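Local coordinates for okadaic acid binding protein 2-alpha (Halichondria okadai, PDB 4WRI) that binds the polyether toxin okadaic acid in an internal pocket and is probably involved in accumulating this cytotoxin in the sponge, at residues A[65-68]-A[69-73]; A[86-89]-A[90-94]. All coordinates share one frame; numbering follows the deposited sequence.

Going from the N terminus, the chain passes helix 11-27 and strand 33-34 before reaching contact 1 in the last turns of helix 61-72, where a wider pi-type turn forms. Strand 84-85, antiparallel to 33-34, then leads directly into helix 86-96, whose first turns make up contact 2. Each contact lies within one continuous stretch, so neither closes a long loop, and the two follow in series without nesting or crossing. Their centres are about 13 Å apart, and they meet through probable hydrogen bonds between His-71 and Tyr-89 and between Asn-92 and Cys-72. Both helices also pack on helix 11-27, but only contact 1 touches okadaic acid.

Contact 1 of 2, residues A[65-68]-A[69-73]; sequences HRHW and VNHCN. With OKA (okadaic acid), chain B.
His-67 and His-71, one helical turn apart, lie side by side. Their matching torsions, CG anti to the backbone N (chi1 174° and 178°), send both rings off the helix in the same direction. The nearly parallel rings are slid apart and barely overlap, with His-67 CE1 3.4 Å from His-71 CD2. The sulfur of Cys-72 approaches the same side of the His-67 ring obliquely, SG lying 3.4 Å from NE2. Against the opposite face sits okadaic acid, its methyl C42 offset toward the rim and 3.5 Å from His-67 CD2. His-67 thus forms part of the wall of the okadaic acid pocket, backed by its own helix.

Two other flat groups are covered by amides. The Asn-70 amide stands over the centre of the Arg-66 guanidinium, its ND2 3.7 Å from Arg-66 CZ, while the Asn-73 amide lies over one face of the Trp-68 indole, steeply inclined to it. Trp-68 CD1 also touches Val-69 CG2 at 4.1 Å.

In the backbone, regular turns join Val-69 N to His-65 O and Asn-70 N to Arg-66 O. The helix then widens into a pi-type turn: His-67 O accepts a straight bond from Cys-72 N at 2.9 Å and a weak one from His-71 N at 3.1 Å.

Trp-24 of helix 11-27 and Phe-39 meet the His-67 ring edge-to-face. Strand 84-85 contributes Leu-84 against Trp-68, Cys-72 and Asn-73, and helix 86-96 is joined through Tyr-89, hydrogen-bonded to His-71 NE2, and Asn-92, hydrogen-bonded to Cys-72 O.

Contact 2 of 2, residues A[86-89]-A[90-94]; sequences ESQY and VQNAW
Tyr-89 and Ala-93 form the close-packed side of this helical stretch. A chi1 of 171° swings the phenol ring out from the helix, where it takes the Ala-93 methyl over one face, near the rim, CB lying 4.1 Å from Tyr-89 CZ. Val-90 is buried too, its CG2 resting 3.4 Å from Glu-86 O. Helix 11-27 closes this side, with Trp-24 edge-to-face on the Tyr-89 ring, Val-20 beside it, Cys-14 against Val-90 and Arg-22 in a salt bridge with Glu-86. The Tyr-89 hydroxyl has His-71 as its partner, and okadaic acid lies about 6 Å from the side chain.

Helix 61-72, the loop with strand 84-85 and helix 86-96 follow in helix-loop-helix order, and the short strand pairs with 33-34, which comes after helix 11-27. This is consistent with a pair of EF-hand-like units.

Between the two sides, partly exposed Gln-88 reaches buried Asn-92. Bent at chi2 (60°), it carries its amide forward to the next turn, so that NE2 donates to Asn-92 OD1 at 2.9 Å. The bond lies in the Gln-88 amide plane but reaches the oxygen from above the Asn-92 carbonyl plane.

The loose, solvent side belongs to Ser-87, Gln-91 and a water. Ser-87 O receives Gln-91 N at 3.2 Å and also the water at 2.8 Å. That water donates in addition to Gln-91 OE1, bridging the backbone and the side chain one turn later.

Contact 1 of 2, residues A[65-68]-A[69-73]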
ATOM      1  N   HIS A  65      -2.441   7.626 -12.478  1.00 13.55           N
ATOM      2  CA  HIS A  65      -3.763   8.094 -12.816  1.00 14.07           C
ATOM      3  C   HIS A  65      -4.839   7.067 -12.452  1.00 13.49           C
ATOM      4  O   HIS A  65      -5.896   7.408 -11.904  1.00 14.83           O
ATOM      5  CB  HIS A  65      -3.794   8.435 -14.311  1.00 14.75           C
ATOM      6  CG  HIS A  65      -4.982   9.251 -14.703  1.00 17.47           C
ATOM      7  ND1 HIS A  65      -5.312   9.507 -16.017  1.00 25.57           N
ATOM      8  CD2 HIS A  65      -5.922   9.867 -13.948  1.00 23.76           C
ATOM      9  CE1 HIS A  65      -6.409  10.244 -16.052  1.00 19.87           C
ATOM     10  NE2 HIS A  65      -6.798  10.476 -14.812  1.00 25.81           N
ATOM     11  N   ARG A  66      -4.571   5.795 -12.708  1.00 13.94           N
ATOM     12  CA  ARG A  66      -5.489   4.738 -12.311  1.00 13.18           C
ATOM     13  C   ARG A  66      -5.605   4.644 -10.798  1.00 14.24           C
ATOM     14  O   ARG A  66      -6.687   4.342 -10.269  1.00 14.67           O
ATOM     15  CB  ARG A  66      -5.062   3.386 -12.881  1.00 13.63           C
ATOM     16  CG  ARG A  66      -5.301   3.300 -14.399  1.00 16.31           C
ATOM     17  CD  ARG A  66      -4.801   1.978 -14.967  1.00 22.40           C
ATOM     18  NE  ARG A  66      -5.476   0.829 -14.375  1.00 30.81           N
ATOM     19  CZ  ARG A  66      -6.605   0.303 -14.838  1.00 39.39           C
ATOM     20  NH1 ARG A  66      -7.195   0.823 -15.905  1.00 30.19           N
ATOM     21  NH2 ARG A  66      -7.143  -0.746 -14.232  1.00 40.08           N
ATOM     22  N   HIS A  67      -4.494   4.867 -10.100  1.00 12.96           N
ATOM     23  CA  HIS A  67      -4.548   4.866  -8.643  1.00 13.45           C
ATOM     24  C   HIS A  67      -5.514   5.952  -8.160  1.00 12.13           C
ATOM     25  O   HIS A  67      -6.347   5.704  -7.282  1.00 12.12           O
ATOM     26  CB  HIS A  67      -3.169   5.093  -8.051  1.00 12.22           C
ATOM     27  CG  HIS A  67      -3.177   5.252  -6.562  1.00 11.43           C
ATOM     28  ND1 HIS A  67      -3.451   4.204  -5.708  1.00 13.58           N
ATOM     29  CD2 HIS A  67      -2.992   6.345  -5.783  1.00 12.18           C
ATOM     30  CE1 HIS A  67      -3.406   4.647  -4.462  1.00 12.29           C
ATOM     31  NE2 HIS A  67      -3.124   5.938  -4.477  1.00 11.61           N
ATOM     32  N   TRP A  68      -5.400   7.155  -8.717  1.00 12.30           N
ATOM     33  CA  TRP A  68      -6.291   8.257  -8.358  1.00 11.85           C
ATOM     34  C   TRP A  68      -7.743   7.942  -8.663  1.00 13.77           C
ATOM     35  O   TRP A  68      -8.620   8.104  -7.806  1.00 12.81           O
ATOM     36  CB  TRP A  68      -5.863   9.517  -9.102  1.00 12.55           C
ATOM     37  CG  TRP A  68      -6.784  10.684  -8.933  1.00 14.12           C
ATOM     38  CD1 TRP A  68      -7.552  11.264  -9.897  1.00 16.46           C
ATOM     39  CD2 TRP A  68      -7.018  11.428  -7.730  1.00 11.22           C
ATOM     40  NE1 TRP A  68      -8.251  12.326  -9.370  1.00 15.28           N
ATOM     41  CE2 TRP A  68      -7.951  12.442  -8.041  1.00 16.05           C
ATOM     42  CE3 TRP A  68      -6.537  11.333  -6.421  1.00 12.45           C
ATOM     43  CZ2 TRP A  68      -8.400  13.363  -7.097  1.00 14.16           C
ATOM     44  CZ3 TRP A  68      -6.990  12.254  -5.474  1.00 13.07           C
ATOM     45  CH2 TRP A  68      -7.911  13.256  -5.828  1.00 14.01           C
ATOM     46  N   VAL A  69      -8.022   7.463  -9.867  1.00 14.42           N
ATOM     47  CA  VAL A  69      -9.408   7.248 -10.272  1.00 14.44           C
ATOM     48  C   VAL A  69      -9.983   6.003  -9.601  1.00 16.10           C
ATOM     49  O   VAL A  69     -11.032   6.059  -8.965  1.00 16.55           O
ATOM     50  CB  VAL A  69      -9.527   7.122 -11.820  1.00 18.39           C
ATOM     51  CG1 VAL A  69     -10.968   6.794 -12.243  1.00 20.37           C
ATOM     52  CG2 VAL A  69      -9.061   8.399 -12.474  1.00 17.59           C
ATOM     53  N   ASN A  70      -9.304   4.869  -9.732  1.00 16.93           N
ATOM     54  CA  ASN A  70      -9.879   3.589  -9.321  1.00 15.36           C
ATOM     55  C   ASN A  70      -9.729   3.218  -7.851  1.00 20.52           C
ATOM     56  O   ASN A  70     -10.649   2.663  -7.248  1.00 22.06           O
ATOM     57  CB  ASN A  70      -9.323   2.448 -10.189  1.00 17.36           C
ATOM     58  CG  ASN A  70      -9.774   2.540 -11.628  1.00 25.87           C
ATOM     59  OD1 ASN A  70     -10.881   2.985 -11.922  1.00 28.50           O
ATOM     60  ND2 ASN A  70      -8.921   2.094 -12.539  1.00 23.51           N
ATOM     61  N   HIS A  71      -8.571   3.501  -7.269  1.00 14.94           N
ATOM     62  CA  HIS A  71      -8.335   3.146  -5.868  1.00 15.79           C
ATOM     63  C   HIS A  71      -8.837   4.238  -4.945  1.00 18.89           C
ATOM     64  O   HIS A  71      -9.593   3.972  -3.997  1.00 21.74           O
ATOM     65  CB  HIS A  71      -6.843   2.895  -5.600  1.00 14.73           C
ATOM     66  CG  HIS A  71      -6.521   2.572  -4.168  1.00 16.14           C
ATOM     67  ND1 HIS A  71      -6.400   1.281  -3.697  1.00 15.12           N
ATOM     68  CD2 HIS A  71      -6.294   3.382  -3.100  1.00 14.56           C
ATOM     69  CE1 HIS A  71      -6.114   1.309  -2.403  1.00 15.76           C
ATOM     70  NE2 HIS A  71      -6.058   2.575  -2.015  1.00 13.59           N
ATOM     71  N   CYS A  72      -8.414   5.466  -5.208  1.00 13.33           N
ATOM     72  CA  CYS A  72      -8.768   6.564  -4.317  1.00 13.28           C
ATOM     73  C   CYS A  72     -10.193   7.063  -4.453  1.00 13.99           C
ATOM     74  O   CYS A  72     -10.768   7.522  -3.470  1.00 14.08           O
ATOM     75  CB  CYS A  72      -7.823   7.735  -4.522  1.00 10.59           C
ATOM     76  SG  CYS A  72      -6.148   7.394  -4.017  1.00 13.47           S
ATOM     77  N   ASN A  73     -10.743   6.991  -5.655  1.00 13.02           N
ATOM     78  CA  ASN A  73     -12.016   7.643  -5.954  1.00 13.14           C
ATOM     79  C   ASN A  73     -13.052   6.706  -6.536  1.00 14.96           C
ATOM     80  O   ASN A  73     -13.981   7.165  -7.210  1.00 15.46           O
ATOM     81  CB  ASN A  73     -11.793   8.828  -6.882  1.00 14.23           C
ATOM     82  CG  ASN A  73     -11.120   9.979  -6.174  1.00 16.88           C
ATOM     83  OD1 ASN A  73      -9.963  10.315  -6.449  1.00 20.31           O
ATOM     84  ND2 ASN A  73     -11.823  10.568  -5.221  1.00 15.22           N
TER
HETATM   85  C1  OKA B 201       4.325   2.801  -3.795  1.00 18.59           C
HETATM   86  C2  OKA B 201       5.354   2.250  -4.811  1.00 16.22           C
HETATM   87  C3  OKA B 201       4.831   0.952  -5.426  1.00 16.29           C
HETATM   88  C4  OKA B 201       3.473   1.110  -6.146  1.00 17.27           C
HETATM   89  C5  OKA B 201       2.996  -0.254  -6.623  1.00 15.37           C
HETATM   90  C6  OKA B 201       1.765  -0.112  -7.521  1.00 17.07           C
HETATM   91  C7  OKA B 201       2.046   0.903  -8.655  1.00 16.31           C
HETATM   92  C8  OKA B 201       2.510   2.210  -8.036  1.00 15.12           C
HETATM   93  C9  OKA B 201       2.947   3.165  -9.110  1.00 15.56           C
HETATM   94  C10 OKA B 201       2.552   4.451  -9.077  1.00 16.20           C
HETATM   95  C11 OKA B 201       1.623   4.996  -8.039  1.00 15.60           C
HETATM   96  C12 OKA B 201       1.587   4.007  -6.840  1.00 12.94           C
HETATM   97  C13 OKA B 201       0.379   4.305  -5.938  1.00 14.17           C
HETATM   98  C14 OKA B 201       0.407   3.338  -4.730  1.00 12.71           C
HETATM   99  C15 OKA B 201      -0.573   2.444  -4.592  1.00 12.67           C
HETATM  100  C16 OKA B 201      -0.480   1.501  -3.425  1.00 10.94           C
HETATM  101  C17 OKA B 201      -1.742   1.397  -2.529  1.00 14.12           C
HETATM  102  C18 OKA B 201      -1.855  -0.103  -2.201  1.00 13.26           C
HETATM  103  C19 OKA B 201      -0.690  -0.744  -3.023  1.00 12.10           C
HETATM  104  C20 OKA B 201      -1.008  -2.095  -3.512  1.00 11.59           C
HETATM  105  C21 OKA B 201       0.228  -2.650  -4.270  1.00 12.41           C
HETATM  106  C22 OKA B 201       1.405  -2.617  -3.298  1.00 10.54           C
HETATM  107  C23 OKA B 201       1.610  -1.175  -2.804  1.00 10.11           C
HETATM  108  C24 OKA B 201       2.780  -1.150  -1.765  1.00 11.30           C
HETATM  109  C25 OKA B 201       3.952  -1.777  -2.484  1.00 11.09           C
HETATM  110  C26 OKA B 201       3.719  -3.090  -3.142  1.00 11.96           C
HETATM  111  C27 OKA B 201       3.633  -4.237  -2.110  1.00 12.83           C
HETATM  112  C28 OKA B 201       5.015  -4.416  -1.463  1.00 14.33           C
HETATM  113  C29 OKA B 201       5.143  -5.644  -0.546  1.00 13.38           C
HETATM  114  C30 OKA B 201       6.560  -5.560   0.095  1.00 14.03           C
HETATM  115  C31 OKA B 201       7.730  -5.730  -0.844  1.00 12.70           C
HETATM  116  C32 OKA B 201       9.058  -5.810  -0.089  1.00 15.78           C
HETATM  117  C33 OKA B 201       9.021  -6.711   1.140  1.00 14.47           C
HETATM  118  C34 OKA B 201       7.709  -6.486   1.908  1.00 12.74           C
HETATM  119  C35 OKA B 201       7.579  -7.648   2.954  1.00 13.94           C
HETATM  120  C36 OKA B 201       6.442  -7.284   3.901  1.00 14.29           C
HETATM  121  C37 OKA B 201       6.737  -5.942   4.508  1.00 14.84           C
HETATM  122  C38 OKA B 201       6.902  -4.860   3.472  1.00 13.00           C
HETATM  123  C39 OKA B 201       7.570  -6.941  -1.763  1.00 13.48           C
HETATM  124  C40 OKA B 201       4.097  -5.550   0.575  1.00 11.98           C
HETATM  125  C41 OKA B 201       5.132  -1.224  -2.548  1.00 13.38           C
HETATM  126  C42 OKA B 201       0.458   5.714  -5.381  1.00 13.77           C
HETATM  127  C43 OKA B 201       3.072   5.326 -10.186  1.00 17.56           C
HETATM  128  C44 OKA B 201       6.688   2.013  -4.117  1.00 16.92           C
HETATM  129  O1  OKA B 201       3.976   2.006  -2.921  1.00 22.18           O
HETATM  130  O2  OKA B 201       3.916   3.958  -3.917  1.00 17.10           O
HETATM  131  O3  OKA B 201       5.552   3.208  -5.843  1.00 17.82           O
HETATM  132  O4  OKA B 201       3.673   1.991  -7.260  1.00 14.30           O
HETATM  133  O5  OKA B 201       0.837   1.068  -9.440  1.00 17.58           O
HETATM  134  O6  OKA B 201       1.429   2.726  -7.259  1.00 13.89           O
HETATM  135  O7  OKA B 201      -0.397   0.228  -3.992  1.00 13.01           O
HETATM  136  O8  OKA B 201       0.442  -0.758  -2.114  1.00 10.75           O
HETATM  137  O9  OKA B 201       2.562  -3.088  -3.993  1.00 12.16           O
HETATM  138  O10 OKA B 201       2.993   0.140  -1.335  1.00 12.22           O
HETATM  139  O11 OKA B 201       3.280  -5.418  -2.811  1.00 14.98           O
HETATM  140  O12 OKA B 201       6.584  -6.590   1.128  1.00 12.05           O
HETATM  141  O13 OKA B 201       7.956  -5.246   2.521  1.00 13.21           O

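Contact 2 of 2, residues A[86-89]-A[90-94]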
ATOM      1  N   GLU A  86      -8.176  13.066   4.065  1.00 10.34           N
ATOM      2  CA  GLU A  86      -7.829  11.836   4.774  1.00 11.79           C
ATOM      3  C   GLU A  86      -9.060  11.028   5.193  1.00 11.22           C
ATOM      4  O   GLU A  86      -9.139   9.832   4.933  1.00 11.39           O
ATOM      5  CB  GLU A  86      -6.995  12.160   6.008  1.00 11.23           C
ATOM      6  CG  GLU A  86      -6.603  10.954   6.843  1.00 12.65           C
ATOM      7  CD  GLU A  86      -6.011  11.389   8.157  1.00 15.73           C
ATOM      8  OE1 GLU A  86      -6.701  11.307   9.190  1.00 17.26           O
ATOM      9  OE2 GLU A  86      -4.845  11.844   8.170  1.00 18.13           O
ATOM     10  N   SER A  87     -10.042  11.684   5.807  1.00 11.18           N
ATOM     11  CA  SER A  87     -11.186  10.924   6.310  1.00 10.42           C
ATOM     12  C   SER A  87     -12.004  10.368   5.166  1.00 11.55           C
ATOM     13  O   SER A  87     -12.595   9.280   5.260  1.00 11.02           O
ATOM     14  CB  SER A  87     -12.039  11.798   7.219  1.00 12.78           C
ATOM     15  OG  SER A  87     -12.648  12.845   6.492  1.00 15.36           O
ATOM     16  N   GLN A  88     -12.012  11.088   4.052  1.00 10.21           N
ATOM     17  CA  GLN A  88     -12.732  10.608   2.886  1.00 10.73           C
ATOM     18  C   GLN A  88     -12.045   9.382   2.284  1.00 10.24           C
ATOM     19  O   GLN A  88     -12.720   8.436   1.859  1.00 10.74           O
ATOM     20  CB  GLN A  88     -12.876  11.701   1.833  1.00 11.19           C
ATOM     21  CG  GLN A  88     -13.857  11.333   0.740  1.00 11.38           C
ATOM     22  CD  GLN A  88     -15.225  11.075   1.281  1.00 10.47           C
ATOM     23  OE1 GLN A  88     -15.808  11.939   1.943  1.00 12.25           O
ATOM     24  NE2 GLN A  88     -15.767   9.898   1.000  1.00 12.75           N
ATOM     25  N   TYR A  89     -10.713   9.389   2.230  1.00 10.47           N
ATOM     26  CA  TYR A  89     -10.036   8.218   1.732  1.00  9.91           C
ATOM     27  C   TYR A  89     -10.407   7.010   2.574  1.00  9.56           C
ATOM     28  O   TYR A  89     -10.643   5.929   2.034  1.00 10.80           O
ATOM     29  CB  TYR A  89      -8.513   8.399   1.739  1.00 10.77           C
ATOM     30  CG  TYR A  89      -7.837   7.080   1.415  1.00 10.93           C
ATOM     31  CD1 TYR A  89      -7.854   6.558   0.117  1.00 11.65           C
ATOM     32  CD2 TYR A  89      -7.247   6.308   2.423  1.00  9.72           C
ATOM     33  CE1 TYR A  89      -7.290   5.306  -0.166  1.00 11.77           C
ATOM     34  CE2 TYR A  89      -6.676   5.067   2.148  1.00 11.04           C
ATOM     35  CZ  TYR A  89      -6.710   4.576   0.853  1.00 10.80           C
ATOM     36  OH  TYR A  89      -6.171   3.347   0.580  1.00 12.70           O
ATOM     37  N   VAL A  90     -10.464   7.188   3.893  1.00  9.92           N
ATOM     38  CA  VAL A  90     -10.797   6.070   4.776  1.00 11.24           C
ATOM     39  C   VAL A  90     -12.178   5.477   4.417  1.00 11.03           C
ATOM     40  O   VAL A  90     -12.325   4.270   4.296  1.00 12.19           O
ATOM     41  CB  VAL A  90     -10.708   6.465   6.261  1.00 12.10           C
ATOM     42  CG1 VAL A  90     -11.228   5.352   7.170  1.00 14.74           C
ATOM     43  CG2 VAL A  90      -9.268   6.843   6.624  1.00 15.33           C
ATOM     44  N   GLN A  91     -13.172   6.335   4.212  1.00 10.80           N
ATOM     45  CA  GLN A  91     -14.494   5.830   3.867  1.00 10.79           C
ATOM     46  C   GLN A  91     -14.540   5.285   2.452  1.00 12.38           C
ATOM     47  O   GLN A  91     -15.285   4.342   2.189  1.00 13.56           O
ATOM     48  CB  GLN A  91     -15.562   6.907   4.026  1.00 12.27           C
ATOM     49  CG  GLN A  91     -15.713   7.431   5.447  1.00 12.54           C
ATOM     50  CD  GLN A  91     -16.118   6.358   6.445  1.00 14.71           C
ATOM     51  OE1 GLN A  91     -15.582   6.285   7.553  1.00 22.84           O
ATOM     52  NE2 GLN A  91     -17.042   5.517   6.050  1.00 13.88           N
ATOM     53  N   ASN A  92     -13.766   5.850   1.530  1.00 10.19           N
ATOM     54  CA  ASN A  92     -13.729   5.297   0.175  1.00 12.42           C
ATOM     55  C   ASN A  92     -13.079   3.915   0.177  1.00 11.87           C
ATOM     56  O   ASN A  92     -13.522   3.004  -0.542  1.00 13.31           O
ATOM     57  CB  ASN A  92     -12.956   6.211  -0.783  1.00 10.93           C
ATOM     58  CG  ASN A  92     -13.706   7.490  -1.101  1.00 11.49           C
ATOM     59  OD1 ASN A  92     -14.823   7.688  -0.622  1.00 11.78           O
ATOM     60  ND2 ASN A  92     -13.123   8.352  -1.900  1.00 11.63           N
ATOM     61  N   ALA A  93     -12.031   3.755   0.983  1.00 11.48           N
ATOM     62  CA  ALA A  93     -11.368   2.455   1.110  1.00 13.04           C
ATOM     63  C   ALA A  93     -12.323   1.436   1.708  1.00 12.33           C
ATOM     64  O   ALA A  93     -12.271   0.257   1.374  1.00 12.39           O
ATOM     65  CB  ALA A  93     -10.122   2.583   1.962  1.00 12.63           C
ATOM     66  N   TRP A  94     -13.209   1.891   2.585  1.00 11.66           N
ATOM     67  CA  TRP A  94     -14.192   0.978   3.167  1.00 13.56           C
ATOM     68  C   TRP A  94     -15.099   0.396   2.082  1.00 13.30           C
ATOM     69  O   TRP A  94     -15.353  -0.813   2.058  1.00 15.18           O
ATOM     70  CB  TRP A  94     -14.984   1.699   4.252  1.00 14.21           C
ATOM     71  CG  TRP A  94     -15.990   0.855   4.989  1.00 14.33           C
ATOM     72  CD1 TRP A  94     -17.335   1.075   5.063  1.00 15.80           C
ATOM     73  CD2 TRP A  94     -15.735  -0.336   5.752  1.00 14.64           C
ATOM     74  NE1 TRP A  94     -17.924   0.107   5.834  1.00 16.35           N
ATOM     75  CE2 TRP A  94     -16.973  -0.774   6.269  1.00 16.90           C
ATOM     76  CE3 TRP A  94     -14.582  -1.068   6.058  1.00 18.77           C
ATOM     77  CZ2 TRP A  94     -17.096  -1.916   7.076  1.00 17.86           C
ATOM     78  CZ3 TRP A  94     -14.706  -2.218   6.859  1.00 17.86           C
ATOM     79  CH2 TRP A  94     -15.953  -2.618   7.362  1.00 16.66           C
TER
HETATM   80  O   HOH W   1     -13.380   8.432   7.861  1.00 17.60           O